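Local coordinates for complement factor H (Mus musculus, PDB 2YBY), which regulates complement activation as a soluble component of innate immunity, built from sushi domains of which this fragment holds the sixth and seventh, at residues F25-C37 with Y51-C65. The protein carries 1 engineered substitution. Sequence-based numbering, arbitrary orientation. Where two conformers were deposited one is given.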
ATOM      1  N   PHE A  25      14.221 -21.272   4.291  1.00 24.33           N
ATOM      2  CA  PHE A  25      13.395 -21.527   3.115  1.00 21.03           C
ATOM      3  C   PHE A  25      13.917 -22.705   2.292  1.00 25.48           C
ATOM      4  O   PHE A  25      15.125 -22.934   2.256  1.00 25.59           O
ATOM      5  CB  PHE A  25      13.272 -20.237   2.267  1.00 21.29           C
ATOM      6  CG  PHE A  25      12.454 -19.201   2.999  1.00 21.45           C
ATOM      7  CD1 PHE A  25      11.078 -19.215   2.931  1.00 21.44           C
ATOM      8  CD2 PHE A  25      13.052 -18.301   3.860  1.00 26.33           C
ATOM      9  CE1 PHE A  25      10.319 -18.306   3.658  1.00 23.96           C
ATOM     10  CE2 PHE A  25      12.284 -17.399   4.595  1.00 26.23           C
ATOM     11  CZ  PHE A  25      10.915 -17.457   4.539  1.00 22.52           C
ATOM     12  N   PRO A  26      13.041 -23.468   1.605  1.00 21.79           N
ATOM     13  CA  PRO A  26      11.580 -23.321   1.552  1.00 20.40           C
ATOM     14  C   PRO A  26      10.826 -23.670   2.834  1.00 20.91           C
ATOM     15  O   PRO A  26      11.352 -24.329   3.733  1.00 21.17           O
ATOM     16  CB  PRO A  26      11.191 -24.208   0.375  1.00 22.46           C
ATOM     17  CG  PRO A  26      12.205 -25.325   0.428  1.00 25.85           C
ATOM     18  CD  PRO A  26      13.497 -24.618   0.789  1.00 22.62           C
ATOM     19  N   VAL A  27       9.571 -23.192   2.924  1.00 16.76           N
ATOM     20  CA  VAL A  27       8.743 -23.370   4.110  1.00 17.01           C
ATOM     21  C   VAL A  27       7.368 -23.921   3.730  1.00 20.07           C
ATOM     22  O   VAL A  27       6.976 -23.857   2.544  1.00 19.40           O
ATOM     23  CB  VAL A  27       8.593 -22.041   4.918  1.00 20.00           C
ATOM     24  CG1 VAL A  27       9.939 -21.551   5.431  1.00 20.52           C
ATOM     25  CG2 VAL A  27       7.906 -20.968   4.087  1.00 19.62           C
ATOM     26  N   SER A  28       6.622 -24.407   4.731  1.00 19.11           N
ATOM     27  CA  SER A  28       5.296 -25.008   4.542  1.00 17.89           C
ATOM     28  C   SER A  28       4.149 -24.040   4.466  1.00 21.28           C
ATOM     29  O   SER A  28       4.243 -22.919   4.984  1.00 20.98           O
ATOM     30  CB  SER A  28       5.018 -26.022   5.646  1.00 23.41           C
ATOM     31  OG  SER A  28       6.045 -27.001   5.678  1.00 29.27           O
ATOM     32  N   ILE A  29       3.023 -24.505   3.905  1.00 19.41           N
ATOM     33  CA  ILE A  29       1.780 -23.743   3.797  1.00 18.88           C
ATOM     34  C   ILE A  29       1.301 -23.456   5.212  1.00 22.67           C
ATOM     35  O   ILE A  29       1.380 -24.321   6.088  1.00 24.45           O
ATOM     36  CB  ILE A  29       0.719 -24.473   2.932  1.00 21.52           C
ATOM     37  CG1 ILE A  29       1.092 -24.383   1.433  1.00 21.75           C
ATOM     38  CG2 ILE A  29      -0.720 -23.896   3.162  1.00 22.38           C
ATOM     39  CD1 ILE A  29       0.416 -25.506   0.535  1.00 31.83           C
ATOM     40  N   GLY A  30       0.854 -22.225   5.446  1.00 19.26           N
ATOM     41  CA  GLY A  30       0.421 -21.790   6.764  1.00 21.24           C
ATOM     42  C   GLY A  30       1.431 -20.885   7.442  1.00 25.01           C
ATOM     43  O   GLY A  30       1.046 -20.089   8.298  1.00 27.16           O
ATOM     44  N   ASN A  31       2.730 -20.973   7.089  1.00 19.92           N
ATOM     45  CA  ASN A  31       3.744 -20.113   7.707  1.00 18.67           C
ATOM     46  C   ASN A  31       3.521 -18.682   7.222  1.00 22.07           C
ATOM     47  O   ASN A  31       3.086 -18.463   6.099  1.00 20.45           O
ATOM     48  CB  ASN A  31       5.152 -20.536   7.338  1.00 21.14           C
ATOM     49  CG  ASN A  31       5.650 -21.704   8.142  1.00 44.73           C
ATOM     50  OD1 ASN A  31       5.235 -22.848   7.939  1.00 38.89           O
ATOM     51  ND2 ASN A  31       6.533 -21.442   9.092  1.00 41.90           N
ATOM     52  N   LYS A  32       3.862 -17.717   8.046  1.00 19.16           N
ATOM     53  CA  LYS A  32       3.736 -16.312   7.661  1.00 17.07           C
ATOM     54  C   LYS A  32       4.907 -15.554   8.184  1.00 19.72           C
ATOM     55  O   LYS A  32       5.522 -15.959   9.173  1.00 17.59           O
ATOM     56  CB  LYS A  32       2.416 -15.712   8.130  1.00 19.29           C
ATOM     57  CG  LYS A  32       2.272 -15.635   9.639  1.00 21.87           C
ATOM     58  CD  LYS A  32       0.888 -15.124  10.038  1.00 25.80           C
ATOM     59  CE  LYS A  32       0.759 -14.809  11.504  1.00 35.08           C
ATOM     60  NZ  LYS A  32       0.936 -15.993  12.405  1.00 41.37           N
ATOM     61  N   TYR A  33       5.255 -14.443   7.506  1.00 15.74           N
ATOM     62  CA  TYR A  33       6.433 -13.672   7.876  1.00 16.16           C
ATOM     63  C   TYR A  33       6.136 -12.202   7.789  1.00 16.95           C
ATOM     64  O   TYR A  33       5.556 -11.785   6.808  1.00 14.72           O
ATOM     65  CB  TYR A  33       7.601 -14.020   6.932  1.00 15.74           C
ATOM     66  CG  TYR A  33       8.011 -15.467   7.068  1.00 17.61           C
ATOM     67  CD1 TYR A  33       8.832 -15.871   8.108  1.00 21.49           C
ATOM     68  CD2 TYR A  33       7.389 -16.457   6.320  1.00 18.54           C
ATOM     69  CE1 TYR A  33       9.128 -17.215   8.321  1.00 23.92           C
ATOM     70  CE2 TYR A  33       7.652 -17.809   6.545  1.00 20.40           C
ATOM     71  CZ  TYR A  33       8.534 -18.178   7.542  1.00 27.47           C
ATOM     72  OH  TYR A  33       8.785 -19.490   7.850  1.00 27.73           O
ATOM     73  N   SER A  34       6.549 -11.403   8.803  1.00 14.61           N
ATOM     74  CA  SER A  34       6.304  -9.981   8.761  1.00 12.90           C
ATOM     75  C   SER A  34       7.184  -9.335   7.708  1.00 14.89           C
ATOM     76  O   SER A  34       8.324  -9.769   7.491  1.00 15.67           O
ATOM     77  CB  SER A  34       6.570  -9.378  10.143  1.00 18.91           C
ATOM     78  OG  SER A  34       7.899  -9.618  10.558  1.00 20.85           O
ATOM     79  N   TYR A  35       6.677  -8.282   7.055  1.00 13.15           N
ATOM     80  CA  TYR A  35       7.434  -7.544   6.057  1.00 12.41           C
ATOM     81  C   TYR A  35       7.068  -6.087   6.111  1.00 14.99           C
ATOM     82  O   TYR A  35       6.030  -5.710   6.660  1.00 14.85           O
ATOM     83  CB  TYR A  35       7.240  -8.112   4.632  1.00 13.73           C
ATOM     84  CG  TYR A  35       5.900  -7.801   3.999  1.00 13.07           C
ATOM     85  CD1 TYR A  35       4.812  -8.626   4.198  1.00 13.37           C
ATOM     86  CD2 TYR A  35       5.741  -6.698   3.160  1.00 14.00           C
ATOM     87  CE1 TYR A  35       3.584  -8.370   3.585  1.00 13.93           C
ATOM     88  CE2 TYR A  35       4.509  -6.404   2.582  1.00 13.20           C
ATOM     89  CZ  TYR A  35       3.438  -7.266   2.769  1.00 14.05           C
ATOM     90  OH  TYR A  35       2.214  -7.048   2.177  1.00 14.00           O
ATOM     91  N   LYS A  36       7.904  -5.278   5.515  1.00 14.43           N
ATOM     92  CA  LYS A  36       7.689  -3.836   5.445  1.00 14.59           C
ATOM     93  C   LYS A  36       7.959  -3.393   4.018  1.00 16.21           C
ATOM     94  O   LYS A  36       8.517  -4.155   3.214  1.00 17.03           O
ATOM     95  CB  LYS A  36       8.605  -3.102   6.444  1.00 17.94           C
ATOM     96  CG  LYS A  36      10.077  -3.317   6.163  1.00 20.74           C
ATOM     97  CD  LYS A  36      10.997  -2.559   7.121  1.00 35.40           C
ATOM     98  CE  LYS A  36      12.455  -2.846   6.822  1.00 50.45           C
ATOM     99  NZ  LYS A  36      13.366  -1.923   7.551  1.00 59.01           N
ATOM    100  N   CYS A  37       7.530  -2.198   3.698  1.00 14.07           N
ATOM    101  CA  CYS A  37       7.702  -1.638   2.374  1.00 14.29           C
ATOM    102  C   CYS A  37       8.590  -0.412   2.417  1.00 16.42           C
ATOM    103  O   CYS A  37       8.650   0.300   3.408  1.00 15.75           O
ATOM    104  CB  CYS A  37       6.351  -1.313   1.749  1.00 12.76           C
ATOM    105  SG  CYS A  37       5.241  -2.732   1.634  1.00 14.93           S
ATOM    106  N   TYR A  51       1.808  -9.313   7.082  1.00 13.28           N
ATOM    107  CA  TYR A  51       2.311 -10.668   6.922  1.00 13.16           C
ATOM    108  C   TYR A  51       2.259 -11.126   5.461  1.00 15.45           C
ATOM    109  O   TYR A  51       1.285 -10.871   4.763  1.00 15.24           O
ATOM    110  CB  TYR A  51       1.504 -11.660   7.742  1.00 14.73           C
ATOM    111  CG  TYR A  51       1.749 -11.578   9.223  1.00 13.86           C
ATOM    112  CD1 TYR A  51       2.985 -11.907   9.764  1.00 15.96           C
ATOM    113  CD2 TYR A  51       0.758 -11.134  10.085  1.00 15.58           C
ATOM    114  CE1 TYR A  51       3.215 -11.845  11.140  1.00 15.70           C
ATOM    115  CE2 TYR A  51       0.962 -11.091  11.458  1.00 15.67           C
ATOM    116  CZ  TYR A  51       2.218 -11.363  11.976  1.00 18.24           C
ATOM    117  OH  TYR A  51       2.442 -11.353  13.330  1.00 19.11           O
ATOM    118  N   LEU A  52       3.323 -11.791   5.028  1.00 14.24           N
ATOM    119  CA  LEU A  52       3.398 -12.469   3.734  1.00 14.43           C
ATOM    120  C   LEU A  52       3.094 -13.916   4.090  1.00 17.14           C
ATOM    121  O   LEU A  52       3.743 -14.463   4.985  1.00 17.33           O
ATOM    122  CB  LEU A  52       4.782 -12.344   3.117  1.00 15.13           C
ATOM    123  CG  LEU A  52       4.796 -12.663   1.610  1.00 17.34           C
ATOM    124  CD1 LEU A  52       4.160 -11.564   0.792  1.00 17.51           C
ATOM    125  CD2 LEU A  52       6.184 -12.954   1.131  1.00 17.14           C
ATOM    126  N   ARG A  53       2.076 -14.494   3.470  1.00 15.71           N
ATOM    127  CA  ARG A  53       1.582 -15.821   3.836  1.00 15.88           C
ATOM    128  C   ARG A  53       1.868 -16.859   2.810  1.00 18.00           C
ATOM    129  O   ARG A  53       1.613 -16.643   1.632  1.00 16.91           O
ATOM    130  CB  ARG A  53       0.079 -15.769   4.071  1.00 18.37           C
ATOM    131  CG  ARG A  53      -0.283 -14.928   5.300  1.00 22.01           C
ATOM    132  CD  ARG A  53      -1.773 -14.681   5.403  1.00 24.35           C
ATOM    133  NE  ARG A  53      -2.029 -13.677   6.445  1.00 33.10           N
ATOM    134  CZ  ARG A  53      -2.130 -13.925   7.746  1.00 48.96           C
ATOM    135  NH1 ARG A  53      -2.037 -15.173   8.207  1.00 40.70           N
ATOM    136  NH2 ARG A  53      -2.336 -12.933   8.600  1.00 36.47           N
ATOM    137  N   CYS A  54       2.384 -18.008   3.254  1.00 17.33           N
ATOM    138  CA  CYS A  54       2.623 -19.115   2.327  1.00 16.92           C
ATOM    139  C   CYS A  54       1.293 -19.882   2.153  1.00 20.81           C
ATOM    140  O   CYS A  54       0.804 -20.468   3.116  1.00 19.81           O
ATOM    141  CB  CYS A  54       3.712 -20.031   2.843  1.00 16.53           C
ATOM    142  SG  CYS A  54       3.874 -21.542   1.855  1.00 20.07           S
ATOM    143  N   THR A  55       0.681 -19.817   0.968  1.00 18.82           N
ATOM    144  CA  THR A  55      -0.612 -20.461   0.717  1.00 19.63           C
ATOM    145  C   THR A  55      -0.456 -21.563  -0.330  1.00 21.36           C
ATOM    146  O   THR A  55       0.599 -21.689  -0.950  1.00 20.75           O
ATOM    147  CB  THR A  55      -1.662 -19.435   0.245  1.00 21.34           C
ATOM    148  OG1 THR A  55      -1.528 -19.198  -1.148  1.00 20.99           O
ATOM    149  CG2 THR A  55      -1.655 -18.158   1.046  1.00 19.29           C
ATOM    150  N   ALA A  56      -1.561 -22.257  -0.633  1.00 24.44           N
ATOM    151  CA  ALA A  56      -1.573 -23.282  -1.695  1.00 27.33           C
ATOM    152  C   ALA A  56      -1.384 -22.663  -3.096  1.00 31.33           C
ATOM    153  O   ALA A  56      -1.100 -23.386  -4.053  1.00 31.06           O
ATOM    154  CB  ALA A  56      -2.871 -24.061  -1.636  1.00 29.09           C
ATOM    155  N   GLN A  57      -1.517 -21.313  -3.216  1.00 27.93           N
ATOM    156  CA  GLN A  57      -1.279 -20.585  -4.460  1.00 27.22           C
ATOM    157  C   GLN A  57       0.089 -19.850  -4.412  1.00 29.83           C
ATOM    158  O   GLN A  57       0.403 -19.067  -5.308  1.00 31.43           O
ATOM    159  CB  GLN A  57      -2.452 -19.612  -4.706  1.00 29.58           C
ATOM    160  CG  GLN A  57      -3.693 -20.325  -5.284  1.00 43.72           C
ATOM    161  CD  GLN A  57      -5.012 -19.653  -4.977  1.00 82.22           C
ATOM    162  OE1 GLN A  57      -5.085 -18.469  -4.624  1.00 81.61           O
ATOM    163  NE2 GLN A  57      -6.104 -20.397  -5.137  1.00 80.32           N
ATOM    164  N   GLY A  58       0.922 -20.195  -3.432  1.00 24.91           N
ATOM    165  CA  GLY A  58       2.219 -19.567  -3.231  1.00 23.06           C
ATOM    166  C   GLY A  58       2.074 -18.377  -2.305  1.00 21.95           C
ATOM    167  O   GLY A  58       1.091 -18.267  -1.577  1.00 18.75           O
ATOM    168  N   TRP A  59       3.057 -17.490  -2.311  1.00 19.84           N
ATOM    169  CA  TRP A  59       3.012 -16.313  -1.442  1.00 16.99           C
ATOM    170  C   TRP A  59       1.886 -15.397  -1.790  1.00 18.97           C
ATOM    171  O   TRP A  59       1.600 -15.177  -2.986  1.00 17.23           O
ATOM    172  CB  TRP A  59       4.319 -15.533  -1.568  1.00 14.60           C
ATOM    173  CG  TRP A  59       5.489 -16.266  -1.020  1.00 14.85           C
ATOM    174  CD1 TRP A  59       6.549 -16.766  -1.713  1.00 17.61           C
ATOM    175  CD2 TRP A  59       5.754 -16.535   0.368  1.00 14.88           C
ATOM    176  NE1 TRP A  59       7.440 -17.358  -0.854  1.00 16.42           N
ATOM    177  CE2 TRP A  59       6.978 -17.222   0.433  1.00 18.51           C
ATOM    178  CE3 TRP A  59       5.055 -16.281   1.566  1.00 15.51           C
ATOM    179  CZ2 TRP A  59       7.501 -17.695   1.625  1.00 17.40           C
ATOM    180  CZ3 TRP A  59       5.599 -16.727   2.757  1.00 15.98           C
ATOM    181  CH2 TRP A  59       6.827 -17.379   2.786  1.00 16.54           C
ATOM    182  N   GLU A  60       1.235 -14.864  -0.746  1.00 14.94           N
ATOM    183  CA  GLU A  60       0.190 -13.869  -0.877  0.50 14.91           C
ATOM    184  C   GLU A  60       0.478 -12.740   0.130  1.00 18.58           C
ATOM    185  O   GLU A  60       0.826 -13.025   1.278  1.00 18.07           O
ATOM    186  CB  GLU A  60      -1.214 -14.452  -0.640  0.50 15.73           C
ATOM    187  CG  GLU A  60      -1.592 -15.498  -1.678  0.50 20.07           C
ATOM    188  CD  GLU A  60      -3.062 -15.855  -1.727  0.50 29.80           C
ATOM    189  OE1 GLU A  60      -3.743 -15.743  -0.682  0.50 24.00           O
ATOM    190  OE2 GLU A  60      -3.539 -16.228  -2.823  0.50 19.67           O
ATOM    191  N   PRO A  61       0.305 -11.465  -0.267  1.00 16.37           N
ATOM    192  CA  PRO A  61      -0.123 -10.974  -1.605  1.00 15.49           C
ATOM    193  C   PRO A  61       0.841 -11.225  -2.747  1.00 19.92           C
ATOM    194  O   PRO A  61       2.034 -11.390  -2.527  1.00 20.62           O
ATOM    195  CB  PRO A  61      -0.378  -9.482  -1.368  1.00 16.61           C
ATOM    196  CG  PRO A  61      -0.396  -9.277   0.136  1.00 20.11           C
ATOM    197  CD  PRO A  61       0.484 -10.358   0.686  1.00 17.07           C
ATOM    198  N   GLU A  62       0.314 -11.280  -3.976  1.00 17.79           N
ATOM    199  CA  GLU A  62       1.151 -11.461  -5.163  1.00 17.27           C
ATOM    200  C   GLU A  62       2.095 -10.294  -5.302  1.00 18.26           C
ATOM    201  O   GLU A  62       3.226 -10.464  -5.789  1.00 18.78           O
ATOM    202  CB  GLU A  62       0.315 -11.519  -6.445  1.00 18.59           C
ATOM    203  CG  GLU A  62      -0.620 -12.691  -6.545  1.00 26.24           C
ATOM    204  CD  GLU A  62      -1.323 -12.714  -7.893  1.00 40.26           C
ATOM    205  OE1 GLU A  62      -1.631 -11.632  -8.452  1.00 32.45           O
ATOM    206  OE2 GLU A  62      -1.574 -13.833  -8.383  1.00 35.93           O
ATOM    207  N   VAL A  63       1.597  -9.084  -4.993  1.00 17.44           N
ATOM    208  CA  VAL A  63       2.352  -7.834  -5.051  1.00 15.39           C
ATOM    209  C   VAL A  63       2.278  -7.278  -3.599  1.00 18.65           C
ATOM    210  O   VAL A  63       1.357  -6.578  -3.210  1.00 18.89           O
ATOM    211  CB  VAL A  63       1.802  -6.862  -6.131  1.00 18.70           C
ATOM    212  CG1 VAL A  63       2.632  -5.582  -6.196  1.00 19.40           C
ATOM    213  CG2 VAL A  63       1.757  -7.543  -7.502  1.00 18.54           C
ATOM    214  N   PRO A  64       3.270  -7.605  -2.769  1.00 14.39           N
ATOM    215  CA  PRO A  64       3.137  -7.283  -1.345  1.00 12.91           C
ATOM    216  C   PRO A  64       3.168  -5.806  -1.002  1.00 13.60           C
ATOM    217  O   PRO A  64       2.647  -5.417   0.047  1.00 12.55           O
ATOM    218  CB  PRO A  64       4.327  -8.026  -0.736  1.00 13.85           C
ATOM    219  CG  PRO A  64       4.559  -9.172  -1.660  1.00 17.76           C
ATOM    220  CD  PRO A  64       4.382  -8.546  -2.992  1.00 15.35           C
ATOM    221  N   CYS A  65       3.896  -5.034  -1.814  1.00 12.73           N
ATOM    222  CA  CYS A  65       4.067  -3.613  -1.601  1.00 12.96           C
ATOM    223  C   CYS A  65       3.551  -2.876  -2.819  1.00 15.47           C
ATOM    224  O   CYS A  65       3.980  -3.146  -3.956  1.00 15.63           O
ATOM    225  CB  CYS A  65       5.519  -3.290  -1.340  1.00 12.42           C
ATOM    226  SG  CYS A  65       6.130  -3.956   0.224  1.00 14.43           S
TER
HETATM  227  O   HOH W   1      -1.062 -17.778   7.589  1.00 38.23           O
HETATM  228  O   HOH W   2       1.543 -14.287  14.706  1.00 38.92           O
HETATM  229  O   HOH W   3       0.005  -8.357   3.374  1.00 26.44           O
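Two neighbouring strands of the three-stranded antiparallel sheet in the sixth sushi domain, first of the two here, 32-37 and 51-55, meet around the hydrogen-bonded pair Tyr-33 and Leu-52. Tyr-33 N gives to Leu-52 O and Leu-52 N returns the bond to Tyr-33 O, both 2.9 Å. Just ahead of strand 32-37, the type II turn 28-31 carries the pairing on: Cys-54 N points almost straight at Asn-31 O, and Gly-30 N donates to Cys-54 O.

On the face carrying Lys-32, Ser-34 and Tyr-51, the lysine lies across the phenol. Its CG stands between backbone N and carbonyl carbon (chi1 65°), which starts the chain over the ring, and CE sits 3.6 Å above the ring centre. NZ makes a cation-pi contact at 5.0 Å from the Tyr-51 centroid and donates to a water. Arg-53 runs alongside, its NH1 3.5 Å from Lys-32 CD; a second water bridges NH1 to Gly-30 O.

The other face carries the core that, with two disulfides, defines the sushi fold. Trp-59 CH2 packs 3.7 Å from Tyr-33 CD2, and its CZ2 meets Phe-25 CE1 rim to rim, with the planes 58° apart. Leu-52 CD2 lies over one face of the indole, whose NE1 bonds to Glu-6 O. Phe-25 CZ in turn sits over the centre of the Tyr-33 ring.

Toward the seventh domain, the Tyr-35 ring presents its CD1/CE1 edge to the backbone of Tyr-51 and Leu-52, while OH donates to Pro-64 O (2.7 Å) and accepts from a water that also reaches Tyr-51 O. At the CD2/CE2 edge of the same ring, Cys-65 SG makes a sulfur-aromatic contact and closes the disulfide with Cys-37 SG; at the far end Cys-54 is bonded to Cys-5.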